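Local coordinates for flagellar hook-associated protein (Burkholderia pseudomallei, PDB 4UT1), which probably serves as a structural component of the bacterial flagellum, at the junction between hook and filament, at residues A[531-536]-A[540-545]. Residues are numbered along the deposited sequence; the frame is centred on the assembly and turned at random.
Sequences ISSTTQ and SGVMNG
A side-chain amide joins the two arms of a beta hairpin loop here, where Asn544 meets Ser533 and Gln536 between strands 527-533 and 546-551. Asn544 OD1 takes two N-H donors. Ser533 N lies 2.9 Å from Asn544 OD1, in the carbonyl plane and on a lone pair, and the bond is fairly straight. Gln536 NE2 is 3.0 Å from Asn544 OD1 but stands above that carbonyl plane, 38° out of it. The Gln536 chain bends at chi2 (-76°), which folds its amide back over the turn. There Gln536 NE2 also donates to Ser533 O at 2.7 Å, and both acceptors lie close to the Gln536 amide plane. With two acceptors, the rotation of that amide is well defined. Asn544 ND2 is bonded to Gly472 O, so both ends of the Asn544 amide are held.

Ser533 has its OG trans to the backbone N (chi1 178°). Ser533 OG donates to Thr535 O at 2.7 Å, which ties the side chain to the backbone two residues on. The same side chain rests on Val542, whose CG1 is 3.5 Å from Ser533 OG.

Two residues back along strand 527-533 the contact is apolar. Ile531 CG2 lies 3.6 Å from Met543 SD, and the isoleucine CD1 also touches the sulfur. Both side chains reach Ile562 of strand 559-564, in another sheet of the domain. The whole is a beta hairpin connection in the D3 domain, its loop held by side-chain to backbone and side-chain to side-chain hydrogen bonds of Asn544, consistent with the apolar pair lying between the two antiparallel sheets of the domain.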
ATOM      1  N   ILE A 531      20.428   8.864 -27.058  1.00 15.07           N
ATOM      2  CA  ILE A 531      21.096  10.153 -27.007  1.00 13.56           C
ATOM      3  C   ILE A 531      20.782  10.849 -25.679  1.00 15.81           C
ATOM      4  O   ILE A 531      19.645  11.224 -25.418  1.00 16.54           O
ATOM      5  CB  ILE A 531      20.683  11.038 -28.189  1.00 15.10           C
ATOM      6  CG1 ILE A 531      21.011  10.325 -29.505  1.00 13.86           C
ATOM      7  CG2 ILE A 531      21.381  12.395 -28.129  1.00 14.07           C
ATOM      8  CD1 ILE A 531      20.347  10.944 -30.726  1.00 18.21           C
ATOM      9  N   SER A 532      21.803  11.003 -24.842  1.00 14.42           N
ATOM     10  CA  SER A 532      21.627  11.615 -23.522  1.00 17.96           C
ATOM     11  C   SER A 532      22.493  12.864 -23.397  1.00 21.35           C
ATOM     12  O   SER A 532      23.546  12.980 -24.042  1.00 19.12           O
ATOM     13  CB  SER A 532      21.990  10.633 -22.406  1.00 18.76           C
ATOM     14  OG  SER A 532      21.551   9.314 -22.679  1.00 24.30           O
ATOM     15  N   SER A 533      22.053  13.799 -22.565  1.00 16.85           N
ATOM     16  CA  SER A 533      22.882  14.939 -22.225  1.00 18.90           C
ATOM     17  C   SER A 533      24.100  14.447 -21.455  1.00 21.03           C
ATOM     18  O   SER A 533      23.969  13.727 -20.461  1.00 22.25           O
ATOM     19  CB  SER A 533      22.098  15.957 -21.393  1.00 22.16           C
ATOM     20  OG  SER A 533      22.926  17.045 -21.039  1.00 21.15           O
ATOM     21  N   THR A 534      25.284  14.820 -21.926  1.00 17.40           N
ATOM     22  CA  THR A 534      26.511  14.419 -21.259  1.00 17.76           C
ATOM     23  C   THR A 534      26.535  14.941 -19.815  1.00 21.11           C
ATOM     24  O   THR A 534      26.832  14.200 -18.888  1.00 22.53           O
ATOM     25  CB  THR A 534      27.733  14.914 -22.032  1.00 15.98           C
ATOM     26  OG1 THR A 534      27.704  14.344 -23.356  1.00 17.49           O
ATOM     27  CG2 THR A 534      29.019  14.514 -21.320  1.00 15.94           C
ATOM     28  N   THR A 535      26.201  16.209 -19.629  1.00 17.80           N
ATOM     29  CA  THR A 535      26.003  16.728 -18.279  1.00 21.55           C
ATOM     30  C   THR A 535      24.616  16.322 -17.762  1.00 23.54           C
ATOM     31  O   THR A 535      23.614  16.454 -18.476  1.00 21.68           O
ATOM     32  CB  THR A 535      26.153  18.262 -18.235  1.00 24.48           C
ATOM     33  OG1 THR A 535      25.200  18.860 -19.115  1.00 32.35           O
ATOM     34  CG2 THR A 535      27.530  18.673 -18.679  1.00 17.65           C
ATOM     35  N   GLN A 536      24.568  15.810 -16.533  1.00 24.82           N
ATOM     36  CA  GLN A 536      23.312  15.392 -15.904  1.00 26.27           C
ATOM     37  C   GLN A 536      23.169  16.073 -14.552  1.00 31.82           C
ATOM     38  O   GLN A 536      24.116  16.069 -13.769  1.00 31.50           O
ATOM     39  CB  GLN A 536      23.264  13.867 -15.728  1.00 26.77           C
ATOM     40  CG  GLN A 536      23.182  13.081 -17.023  1.00 24.35           C
ATOM     41  CD  GLN A 536      21.796  13.131 -17.633  1.00 28.48           C
ATOM     42  OE1 GLN A 536      20.791  13.129 -16.922  1.00 20.91           O
ATOM     43  NE2 GLN A 536      21.736  13.179 -18.955  1.00 22.14           N
ATOM     44  N   SER A 540      19.246  23.199 -20.137  1.00 34.14           N
ATOM     45  CA  SER A 540      18.211  23.552 -21.100  1.00 35.46           C
ATOM     46  C   SER A 540      18.741  23.509 -22.535  1.00 32.39           C
ATOM     47  O   SER A 540      19.856  23.943 -22.803  1.00 33.46           O
ATOM     48  CB  SER A 540      17.647  24.941 -20.787  1.00 38.50           C
ATOM     49  OG  SER A 540      16.535  25.239 -21.616  1.00 40.86           O
ATOM     50  N   GLY A 541      17.945  22.964 -23.449  1.00 31.88           N
ATOM     51  CA  GLY A 541      18.298  22.966 -24.857  1.00 32.39           C
ATOM     52  C   GLY A 541      19.151  21.799 -25.321  1.00 30.83           C
ATOM     53  O   GLY A 541      19.407  21.656 -26.517  1.00 33.72           O
ATOM     54  N   VAL A 542      19.596  20.961 -24.390  1.00 26.31           N
ATOM     55  CA  VAL A 542      20.358  19.768 -24.765  1.00 24.62           C
ATOM     56  C   VAL A 542      19.456  18.549 -24.917  1.00 21.28           C
ATOM     57  O   VAL A 542      18.671  18.235 -24.015  1.00 21.01           O
ATOM     58  CB  VAL A 542      21.445  19.430 -23.731  1.00 26.09           C
ATOM     59  CG1 VAL A 542      22.273  18.242 -24.220  1.00 20.91           C
ATOM     60  CG2 VAL A 542      22.318  20.645 -23.461  1.00 26.85           C
ATOM     61  N   MET A 543      19.566  17.865 -26.055  1.00 22.02           N
ATOM     62  CA  MET A 543      18.799  16.641 -26.284  1.00 20.50           C
ATOM     63  C   MET A 543      19.104  15.621 -25.205  1.00 20.78           C
ATOM     64  O   MET A 543      20.263  15.409 -24.846  1.00 16.86           O
ATOM     65  CB  MET A 543      19.103  16.043 -27.666  1.00 19.67           C
ATOM     66  CG  MET A 543      18.421  14.690 -27.905  1.00 17.44           C
ATOM     67  SD  MET A 543      18.502  14.078 -29.612  1.00 18.19           S
ATOM     68  CE  MET A 543      17.678  15.410 -30.477  1.00 18.47           C
ATOM     69  N   ASN A 544      18.054  15.011 -24.670  1.00 17.13           N
ATOM     70  CA  ASN A 544      18.195  14.041 -23.600  1.00 18.32           C
ATOM     71  C   ASN A 544      17.066  13.020 -23.650  1.00 18.49           C
ATOM     72  O   ASN A 544      15.942  13.355 -24.025  1.00 18.18           O
ATOM     73  CB  ASN A 544      18.224  14.776 -22.250  1.00 20.12           C
ATOM     74  CG  ASN A 544      18.566  13.871 -21.090  1.00 20.80           C
ATOM     75  OD1 ASN A 544      19.642  13.263 -21.046  1.00 17.50           O
ATOM     76  ND2 ASN A 544      17.665  13.812 -20.111  1.00 15.76           N
ATOM     77  N   GLY A 545      17.371  11.770 -23.307  1.00 15.09           N
ATOM     78  CA  GLY A 545      16.365  10.727 -23.222  1.00 19.00           C
ATOM     79  C   GLY A 545      15.706  10.312 -24.527  1.00 18.02           C
ATOM     80  O   GLY A 545      14.557   9.868 -24.535  1.00 20.20           O
TER